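Local coordinates for Endoglucanase(Endo-1,4-beta-glucanase)protein (Pseudomonas stutzeri, PDB 6R2J) that probably hydrolyses the beta-1,4-glucosidic bonds of cellulose as a family 5 endoglucanase with a TIM-barrel fold, and binds cellobiose in the crystal, at residues Y139-E144 and A158-I163; I172-E177 and F192-P197. One frame throughout, in Å; residues are numbered along the deposited sequence.

Both contacts are buried, and both pack apolar side chains against the outer face of the parallel barrel sheet, on its neighbouring strands 136-140 and 171-175. Contact 1 joins strand 136-140 to helix 152-166, which leads on to strand 171-175; contact 2 lays the loop before strand 201-206 over strand 171-175. Contact 1 is purely aliphatic and aromatic, whereas contact 2 brings a phenylalanine ring up to a backbone carbonyl as well. Polar atoms join them beyond the apolar packing: Glu175 OE1 accepts a probable hydrogen bond from Glu144 N at 2.8 Å, and Glu175 OE2 lies 2.7 Å from Asp140 OD1, which suggests a shared proton or charge compensation by Arg56.

Contact 1 (Y139-E144 and A158-I163); sequences YDIMNE and AAVDAI. With BGC (beta-D-glucopyranose), chain E.
Strand 136-140 and the turn that follows it run beside helix 152-166, and the backbones come nearest at Ile141 and Ala159, whose CA atoms are 7.4 Å apart. Tyr139 and Ile141 both direct their CB toward the helix, and Ile141 does most of the packing. Its two branches reach different turns. CG1 sits between the backbone N and the carbonyl carbon (chi1 61°), and CD1 beyond it touches Ala159 CB at 3.9 Å, with Val160 CG2 a little farther off. The other branch, CG2, meets Ile163 CD1 at 3.6 Å. That same methyl of Ile163 also lies 3.9 Å from Tyr139 CD2, approaching the ring obliquely, so a single CD1 bridges two residues of the first segment. Around this cluster, Ile172 and Ile174 of strand 171-175 touch Ile141, while the rings of Tyr139 and Trp123 meet with their planes at about 50°.

The helix is the connection in one of the beta-alpha-beta units of the TIM barrel, strand 136-140, helix 152-166 and strand 171-175. Asp140 turns to Arg56 and strand 93-98, while Asn143 and Glu144 lead to the glycan pocket. There the Glu144 carboxylate lies next to C6 of the bound glucose, and OE2 is hydrogen-bonded to His206 ND1 and to the amine of a TRS molecule, probably from the crystallisation liquor. Lacking directional bonds, the join of strand and helix depends on burying these apolar branches, with Ile163 CD1 tying Ile141 and Tyr139 to one helix residue.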
loop_
_atom_site.group_PDB
_atom_site.type_symbol
_atom_site.label_atom_id
_atom_site.label_comp_id
_atom_site.label_asym_id
_atom_site.label_seq_id
_atom_site.Cartn_x
_atom_site.Cartn_y
_atom_site.Cartn_z
ATOM N N TYR A 139 1.962 7.794 5.102
ATOM C CA TYR A 139 0.843 8.162 4.236
ATOM C C TYR A 139 1.153 7.747 2.802
ATOM O O TYR A 139 2.029 8.330 2.152
ATOM C CB TYR A 139 0.537 9.670 4.251
ATOM C CG TYR A 139 0.122 10.224 5.581
ATOM C CD1 TYR A 139 -0.853 9.578 6.340
ATOM C CD2 TYR A 139 0.690 11.383 6.076
ATOM C CE1 TYR A 139 -1.238 10.055 7.532
ATOM C CE2 TYR A 139 0.306 11.886 7.310
ATOM C CZ TYR A 139 -0.664 11.209 8.035
ATOM O OH TYR A 139 -1.077 11.665 9.274
ATOM N N ASP A 140 0.394 6.786 2.295
ATOM C CA ASP A 140 0.406 6.410 0.884
ATOM C C ASP A 140 -0.636 7.332 0.259
ATOM O O ASP A 140 -1.839 7.070 0.279
ATOM C CB ASP A 140 0.102 4.920 0.793
ATOM C CG ASP A 140 0.288 4.353 -0.594
ATOM O OD1 ASP A 140 0.307 5.136 -1.587
ATOM O OD2 ASP A 140 0.375 3.097 -0.668
ATOM N N ILE A 141 -0.151 8.482 -0.222
ATOM C CA ILE A 141 -1.050 9.568 -0.588
ATOM C C ILE A 141 -1.935 9.252 -1.793
ATOM O O ILE A 141 -2.963 9.908 -1.983
ATOM C CB ILE A 141 -0.262 10.880 -0.789
ATOM C CG1 ILE A 141 0.770 10.775 -1.908
ATOM C CG2 ILE A 141 0.475 11.282 0.479
ATOM C CD1 ILE A 141 1.368 12.100 -2.337
ATOM N N MET A 142 -1.601 8.255 -2.606
ATOM C CA MET A 142 -2.513 7.873 -3.680
ATOM C C MET A 142 -2.193 6.470 -4.168
ATOM O O MET A 142 -1.058 6.199 -4.532
ATOM C CB MET A 142 -2.396 8.836 -4.872
ATOM C CG MET A 142 -3.377 8.602 -6.015
ATOM S SD MET A 142 -5.078 8.655 -5.436
ATOM C CE MET A 142 -5.140 10.241 -4.616
ATOM N N ASN A 143 -3.219 5.639 -4.274
ATOM C CA ASN A 143 -3.129 4.324 -4.891
ATOM C C ASN A 143 -3.301 4.385 -6.416
ATOM O O ASN A 143 -4.266 4.965 -6.946
ATOM C CB ASN A 143 -4.188 3.399 -4.261
ATOM C CG ASN A 143 -4.210 1.989 -4.871
ATOM O OD1 ASN A 143 -3.331 1.197 -4.584
ATOM N ND2 ASN A 143 -5.215 1.684 -5.708
ATOM N N GLU A 144 -2.348 3.777 -7.112
ATOM C CA GLU A 144 -2.460 3.458 -8.534
ATOM C C GLU A 144 -2.989 4.595 -9.429
ATOM O O GLU A 144 -3.995 4.419 -10.125
ATOM C CB GLU A 144 -3.217 2.168 -8.758
ATOM C CG GLU A 144 -2.460 0.949 -8.167
ATOM C CD GLU A 144 -3.103 -0.417 -8.453
ATOM O OE1 GLU A 144 -4.177 -0.492 -9.090
ATOM O OE2 GLU A 144 -2.517 -1.431 -7.983
ATOM N N ALA A 158 1.992 18.592 -4.490
ATOM C CA ALA A 158 1.089 19.448 -3.729
ATOM C C ALA A 158 0.744 18.811 -2.390
ATOM O O ALA A 158 0.781 19.481 -1.354
ATOM C CB ALA A 158 -0.156 19.771 -4.556
ATOM N N ALA A 159 0.460 17.502 -2.381
ATOM C CA ALA A 159 0.119 16.822 -1.133
ATOM C C ALA A 159 1.326 16.731 -0.209
ATOM O O ALA A 159 1.195 16.903 1.007
ATOM C CB ALA A 159 -0.441 15.431 -1.425
ATOM N N VAL A 160 2.512 16.446 -0.762
ATOM C CA VAL A 160 3.709 16.337 0.069
ATOM C C VAL A 160 4.024 17.678 0.738
ATOM O O VAL A 160 4.235 17.757 1.958
ATOM C CB VAL A 160 4.914 15.821 -0.746
ATOM C CG1 VAL A 160 6.186 16.028 0.079
ATOM C CG2 VAL A 160 4.722 14.377 -1.169
ATOM N N ASP A 161 4.047 18.754 -0.051
ATOM C CA ASP A 161 4.300 20.072 0.528
ATOM C C ASP A 161 3.349 20.327 1.683
ATOM O O ASP A 161 3.766 20.718 2.777
ATOM C CB ASP A 161 4.164 21.155 -0.547
ATOM C CG ASP A 161 5.250 21.065 -1.607
ATOM O OD1 ASP A 161 6.276 20.401 -1.362
ATOM O OD2 ASP A 161 5.085 21.659 -2.688
ATOM N N ALA A 162 2.062 20.061 1.462
ATOM C CA ALA A 162 1.038 20.327 2.469
ATOM C C ALA A 162 1.242 19.474 3.713
ATOM O O ALA A 162 1.149 19.972 4.846
ATOM C CB ALA A 162 -0.352 20.082 1.880
ATOM N N ILE A 163 1.520 18.182 3.523
ATOM C CA ILE A 163 1.744 17.301 4.664
ATOM C C ILE A 163 2.915 17.807 5.511
ATOM O O ILE A 163 2.873 17.777 6.746
ATOM C CB ILE A 163 1.997 15.858 4.177
ATOM C CG1 ILE A 163 0.712 15.153 3.717
ATOM C CG2 ILE A 163 2.697 15.030 5.293
ATOM C CD1 ILE A 163 0.986 13.800 2.975
HETATM C C2 BGC E . -0.745 -2.619 -13.608
HETATM C C3 BGC E . 0.185 -2.265 -12.491
HETATM C C4 BGC E . -0.633 -2.486 -11.262
HETATM C C5 BGC E . -1.655 -3.579 -11.296
HETATM C C6 BGC E . -2.223 -3.560 -9.909
HETATM C C1 BGC E . -1.921 -3.628 -13.561
HETATM O O2 BGC E . 0.119 -2.696 -14.813
HETATM O O3 BGC E . 0.640 -0.908 -12.556
HETATM O O4 BGC E . 0.433 -2.555 -10.344
HETATM O O5 BGC E . -2.671 -3.212 -12.347
HETATM O O6 BGC E . -3.510 -4.230 -9.964
#

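Contact 2 (I172-E177 and F192-P197); sequences IFIEGE and FLINDP
The loop between helix 185-188 and strand 201-206 of the TIM barrel covers the outer face of strand 171-175, and Ile174 is the side chain on which it closes. Ile174 points its CB toward the loop, and CG2, anti to the backbone N, lies 3.4 Å from Phe192 CZ and equally near CE2, so the methyl reaches the CZ and CE2 end of the ring obliquely. The same methyl is 3.8 Å from Ile194 CG1. Phe192 extends toward the strand with CG anti to its own backbone N (chi1 -176°), and CE2 also comes to 3.4 Å from Glu175 O; Gly176 CA lies beside the same carbon at 4.2 Å. That carbonyl accepts a hydrogen bond from Trp152 NE1, which satisfies it within this apolar setting. On the loop, Ile194 also packs on Ala156 and Gln157 of helix 152-166, and Asp196 OD1 adds a charged tie, a salt bridge with Arg164 NE.

The CB of Glu175 points away from the loop, and its OE2 forms a salt bridge with Arg56 NH2. Loop and strand are therefore joined by non-directional apolar packing of Ile174 CG2 on Phe192 and Ile194, made tight by the approach to the ring, while the Glu175 carboxylate lies on the strand's other face.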
loop_
_atom_site.group_PDB
_atom_site.type_symbol
_atom_site.label_atom_id
_atom_site.label_comp_id
_atom_site.label_asym_id
_atom_site.label_seq_id
_atom_site.Cartn_x
_atom_site.Cartn_y
_atom_site.Cartn_z
ATOM N N ILE A 172 6.169 9.218 3.869
ATOM C CA ILE A 172 5.212 9.399 2.781
ATOM C C ILE A 172 5.606 8.449 1.662
ATOM O O ILE A 172 6.785 8.400 1.276
ATOM C CB ILE A 172 5.163 10.849 2.256
ATOM C CG1 ILE A 172 4.657 11.805 3.333
ATOM C CG2 ILE A 172 4.287 10.907 0.941
ATOM C CD1 ILE A 172 4.936 13.284 3.018
ATOM N N PHE A 173 4.607 7.723 1.131
ATOM C CA PHE A 173 4.768 6.736 0.071
ATOM C C PHE A 173 4.213 7.280 -1.239
ATOM O O PHE A 173 3.042 7.702 -1.321
ATOM C CB PHE A 173 4.118 5.417 0.491
ATOM C CG PHE A 173 4.753 4.838 1.749
ATOM C CD1 PHE A 173 4.446 5.336 2.998
ATOM C CD2 PHE A 173 5.687 3.810 1.677
ATOM C CE1 PHE A 173 5.047 4.827 4.119
ATOM C CE2 PHE A 173 6.265 3.281 2.828
ATOM C CZ PHE A 173 5.950 3.805 4.021
ATOM N N ILE A 174 5.078 7.280 -2.249
ATOM C CA ILE A 174 4.788 7.854 -3.550
ATOM C C ILE A 174 4.673 6.720 -4.570
ATOM O O ILE A 174 5.651 6.018 -4.860
ATOM C CB ILE A 174 5.859 8.880 -3.970
ATOM C CG1 ILE A 174 6.058 9.956 -2.889
ATOM C CG2 ILE A 174 5.485 9.532 -5.337
ATOM C CD1 ILE A 174 4.859 10.842 -2.618
ATOM N N GLU A 175 3.489 6.583 -5.154
ATOM C CA GLU A 175 3.260 5.745 -6.314
ATOM C C GLU A 175 3.432 6.541 -7.617
ATOM O O GLU A 175 3.444 7.790 -7.638
ATOM C CB GLU A 175 1.849 5.120 -6.214
ATOM C CG GLU A 175 1.713 4.298 -4.926
ATOM C CD GLU A 175 0.434 3.513 -4.822
ATOM O OE1 GLU A 175 0.030 2.925 -5.837
ATOM O OE2 GLU A 175 -0.158 3.479 -3.695
ATOM N N GLY A 176 3.604 5.793 -8.710
ATOM C CA GLY A 176 3.734 6.347 -10.032
ATOM C C GLY A 176 2.587 5.949 -10.952
ATOM O O GLY A 176 1.664 5.215 -10.609
ATOM N N GLU A 177 2.686 6.463 -12.164
ATOM C CA GLU A 177 1.702 6.285 -13.216
ATOM C C GLU A 177 1.687 4.822 -13.711
ATOM O O GLU A 177 2.401 3.926 -13.203
ATOM C CB GLU A 177 1.970 7.376 -14.263
ATOM C CG GLU A 177 1.196 7.452 -15.540
ATOM C CD GLU A 177 -0.306 7.626 -15.407
ATOM O OE1 GLU A 177 -0.931 6.613 -15.694
ATOM O OE2 GLU A 177 -0.857 8.726 -15.102
ATOM N N PHE A 192 10.804 10.732 -12.581
ATOM C CA PHE A 192 9.826 11.036 -11.552
ATOM C C PHE A 192 10.587 11.323 -10.256
ATOM O O PHE A 192 11.473 10.553 -9.852
ATOM C CB PHE A 192 8.832 9.855 -11.457
ATOM C CG PHE A 192 7.700 10.069 -10.478
ATOM C CD1 PHE A 192 7.005 11.274 -10.437
ATOM C CD2 PHE A 192 7.356 9.063 -9.584
ATOM C CE1 PHE A 192 5.989 11.480 -9.511
ATOM C CE2 PHE A 192 6.365 9.260 -8.629
ATOM C CZ PHE A 192 5.662 10.471 -8.596
ATOM N N LEU A 193 10.268 12.461 -9.626
ATOM C CA LEU A 193 10.982 12.868 -8.417
ATOM C C LEU A 193 10.165 13.887 -7.652
ATOM O O LEU A 193 9.957 15.002 -8.131
ATOM C CB LEU A 193 12.339 13.483 -8.768
ATOM C CG LEU A 193 13.337 13.602 -7.606
ATOM C CD1 LEU A 193 14.734 14.028 -8.126
ATOM C CD2 LEU A 193 12.884 14.598 -6.555
ATOM N N ILE A 194 9.780 13.531 -6.457
ATOM C CA ILE A 194 9.076 14.414 -5.538
ATOM C C ILE A 194 10.061 14.952 -4.508
ATOM O O ILE A 194 10.941 14.233 -4.020
ATOM C CB ILE A 194 7.907 13.658 -4.864
ATOM C CG1 ILE A 194 7.035 12.989 -5.932
ATOM C CG2 ILE A 194 7.081 14.583 -3.984
ATOM C CD1 ILE A 194 6.312 13.996 -6.828
ATOM N N ASN A 195 9.897 16.211 -4.151
ATOM C CA ASN A 195 10.811 16.862 -3.230
ATOM C C ASN A 195 10.314 16.706 -1.797
ATOM O O ASN A 195 9.163 17.057 -1.489
ATOM C CB ASN A 195 10.901 18.337 -3.584
ATOM C CG ASN A 195 11.478 18.569 -4.954
ATOM O OD1 ASN A 195 12.528 18.042 -5.291
ATOM N ND2 ASN A 195 10.773 19.361 -5.770
ATOM N N ASP A 196 11.179 16.162 -0.945
ATOM C CA ASP A 196 10.902 16.006 0.480
ATOM C C ASP A 196 12.164 16.364 1.248
ATOM O O ASP A 196 13.090 15.544 1.357
ATOM C CB ASP A 196 10.418 14.616 0.874
ATOM C CG ASP A 196 10.087 14.521 2.368
ATOM O OD1 ASP A 196 9.923 15.554 3.040
ATOM O OD2 ASP A 196 9.970 13.404 2.886
ATOM N N PRO A 197 12.255 17.589 1.762
ATOM C CA PRO A 197 13.437 17.970 2.551
ATOM C C PRO A 197 13.550 17.186 3.858
ATOM O O PRO A 197 14.601 17.253 4.513
ATOM C CB PRO A 197 13.235 19.480 2.801
ATOM C CG PRO A 197 11.802 19.705 2.590
ATOM C CD PRO A 197 11.365 18.729 1.534
#